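Local atomic coordinates of acetyltransferase, GNAT family (Bacillus anthracis str. Sterne, PDB entry 3FBU), a protein that probably transfers the acetyl group of acetyl-coenzyme A to an amine of a substrate not yet identified, as a member of the GNAT acetyltransferase family. Residues Arg45-Lys50 against Val70-Phe75. Numbering follows the deposited sequence.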
loop_
_atom_site.group_PDB
_atom_site.type_symbol
_atom_site.label_atom_id
_atom_site.label_comp_id
_atom_site.label_asym_id
_atom_site.label_seq_id
_atom_site.Cartn_x
_atom_site.Cartn_y
_atom_site.Cartn_z
ATOM N N ARG A 45 16.126 -17.244 -15.516
ATOM C CA ARG A 45 17.468 -17.819 -15.701
ATOM C C ARG A 45 18.376 -16.929 -16.568
ATOM O O ARG A 45 19.570 -16.709 -16.260
ATOM C CB ARG A 45 17.355 -19.240 -16.279
ATOM C CG ARG A 45 16.845 -20.304 -15.278
ATOM C CD ARG A 45 16.926 -21.725 -15.882
ATOM N NE ARG A 45 16.000 -21.877 -17.001
ATOM C CZ ARG A 45 14.833 -22.541 -16.981
ATOM N NH1 ARG A 45 14.389 -23.184 -15.887
ATOM N NH2 ARG A 45 14.099 -22.589 -18.096
ATOM N N ASN A 46 17.806 -16.413 -17.654
ATOM C CA ASN A 46 18.542 -15.511 -18.542
ATOM C C ASN A 46 18.972 -14.239 -17.791
ATOM O O ASN A 46 20.105 -13.789 -17.903
ATOM C CB ASN A 46 17.663 -15.105 -19.740
ATOM C CG ASN A 46 17.458 -16.226 -20.767
ATOM O OD1 ASN A 46 18.208 -17.206 -20.827
ATOM N ND2 ASN A 46 16.433 -16.052 -21.612
ATOM N N PHE A 47 18.047 -13.673 -17.037
ATOM C CA PHE A 47 18.298 -12.458 -16.245
ATOM C C PHE A 47 19.450 -12.676 -15.259
ATOM O O PHE A 47 20.402 -11.892 -15.211
ATOM C CB PHE A 47 17.014 -12.060 -15.528
ATOM C CG PHE A 47 17.188 -10.974 -14.509
ATOM C CD1 PHE A 47 17.415 -9.671 -14.895
ATOM C CD2 PHE A 47 17.097 -11.256 -13.158
ATOM C CE1 PHE A 47 17.559 -8.654 -13.923
ATOM C CE2 PHE A 47 17.253 -10.263 -12.216
ATOM C CZ PHE A 47 17.478 -8.956 -12.606
ATOM N N VAL A 48 19.386 -13.759 -14.489
ATOM C CA VAL A 48 20.439 -14.040 -13.500
ATOM C C VAL A 48 21.776 -14.255 -14.170
ATOM O O VAL A 48 22.795 -13.690 -13.758
ATOM C CB VAL A 48 20.064 -15.253 -12.584
ATOM C CG1 VAL A 48 21.234 -15.601 -11.660
ATOM C CG2 VAL A 48 18.765 -14.917 -11.791
ATOM N N ASN A 49 21.780 -15.059 -15.239
ATOM C CA ASN A 49 23.001 -15.320 -15.976
ATOM C C ASN A 49 23.613 -14.041 -16.509
ATOM O O ASN A 49 24.817 -13.834 -16.408
ATOM C CB ASN A 49 22.719 -16.230 -17.170
ATOM C CG ASN A 49 23.927 -16.364 -18.068
ATOM O OD1 ASN A 49 24.920 -17.004 -17.678
ATOM N ND2 ASN A 49 23.873 -15.736 -19.269
ATOM N N LYS A 50 22.780 -13.189 -17.097
ATOM C CA LYS A 50 23.264 -11.945 -17.697
ATOM C C LYS A 50 23.912 -11.013 -16.662
ATOM O O LYS A 50 24.833 -10.249 -16.993
ATOM C CB LYS A 50 22.108 -11.233 -18.376
ATOM C CG LYS A 50 22.443 -9.881 -18.955
ATOM C CD LYS A 50 21.224 -9.291 -19.595
ATOM C CE LYS A 50 21.533 -7.914 -20.140
ATOM N NZ LYS A 50 20.278 -7.355 -20.689
ATOM N N VAL A 70 15.667 -11.944 -0.717
ATOM C CA VAL A 70 14.395 -11.291 -0.592
ATOM C C VAL A 70 14.119 -10.307 -1.728
ATOM O O VAL A 70 13.020 -9.784 -1.843
ATOM C CB VAL A 70 14.293 -10.581 0.781
ATOM C CG1 VAL A 70 14.384 -11.646 1.901
ATOM C CG2 VAL A 70 15.372 -9.495 0.964
ATOM N N GLY A 71 15.117 -10.051 -2.561
ATOM C CA GLY A 71 14.915 -9.151 -3.693
ATOM C C GLY A 71 16.223 -8.822 -4.364
ATOM O O GLY A 71 17.250 -9.451 -4.109
ATOM N N HIS A 72 16.175 -7.868 -5.284
ATOM C CA HIS A 72 17.392 -7.359 -5.876
ATOM C C HIS A 72 17.368 -5.834 -6.062
ATOM O O HIS A 72 16.306 -5.189 -6.157
ATOM C CB HIS A 72 17.740 -8.109 -7.183
ATOM C CG HIS A 72 16.831 -7.821 -8.346
ATOM N ND1 HIS A 72 15.753 -8.626 -8.663
ATOM C CD2 HIS A 72 16.858 -6.840 -9.292
ATOM C CE1 HIS A 72 15.143 -8.146 -9.731
ATOM N NE2 HIS A 72 15.783 -7.060 -10.132
ATOM N N ILE A 73 18.572 -5.282 -6.037
ATOM C CA ILE A 73 18.822 -3.879 -6.337
ATOM C C ILE A 73 19.316 -3.756 -7.776
ATOM O O ILE A 73 20.213 -4.508 -8.225
ATOM C CB ILE A 73 19.884 -3.288 -5.359
ATOM C CG1 ILE A 73 19.288 -3.091 -3.948
ATOM C CG2 ILE A 73 20.485 -1.991 -5.925
ATOM C CD1 ILE A 73 18.243 -1.973 -3.804
ATOM N N VAL A 74 18.719 -2.798 -8.479
ATOM C CA VAL A 74 19.144 -2.389 -9.802
ATOM C C VAL A 74 20.135 -1.236 -9.607
ATOM O O VAL A 74 19.824 -0.269 -8.925
ATOM C CB VAL A 74 17.947 -1.945 -10.653
ATOM C CG1 VAL A 74 18.366 -1.670 -12.077
ATOM C CG2 VAL A 74 16.814 -3.004 -10.636
ATOM N N PHE A 75 21.333 -1.361 -10.175
ATOM C CA PHE A 75 22.345 -0.285 -10.048
ATOM C C PHE A 75 23.323 -0.319 -11.229
ATOM O O PHE A 75 24.091 -1.253 -11.363
ATOM C CB PHE A 75 23.058 -0.392 -8.704
ATOM C CG PHE A 75 23.836 0.836 -8.315
ATOM C CD1 PHE A 75 23.216 2.067 -8.193
ATOM C CD2 PHE A 75 25.188 0.747 -8.066
ATOM C CE1 PHE A 75 23.921 3.186 -7.800
ATOM C CE2 PHE A 75 25.900 1.882 -7.669
ATOM C CZ PHE A 75 25.255 3.094 -7.558
#
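In this GNAT acetyltransferase fold, helix 41-50, in the N-terminal half of the chain, lies against strand 68-79 of the mixed beta-sheet; between 45-50 and 70-75 the touching residues are Phe47 and His72. The two side chains approach from opposite directions, Phe47 from the helix and His72 from the sheet, and the contact buries just 77 Å² in all. The phenyl ring presents its far end: CZ sits over one face of the imidazole, offset toward the rim, 3.5 Å from His72 NE2. Beside it, Phe47 CE2 lies 3.9 Å from His72 CE1. The ring centroids of Phe47 and His72 are 5.0 Å apart and their planes are inclined at 49°, an oblique aromatic pair. Phe47 reaches across because its CG is trans to the backbone N (chi1 170°), which extends the ring from the helix toward the strand. The imidazole is tied down at its other nitrogen, where ND1 is hydrogen-bonded to Tyr24 OH of helix 18-25, a bond that helps fix the ring's rotation. Asn58 of strand 58-63 touches both aromatic side chains, and Val89 on the other neighbouring strand packs against His72. The His72 side chain lies about 8 Å from the bound coenzyme A. On the imidazole rim, CD2 of His72 completes the contact, 4.0 Å from Phe47 CZ.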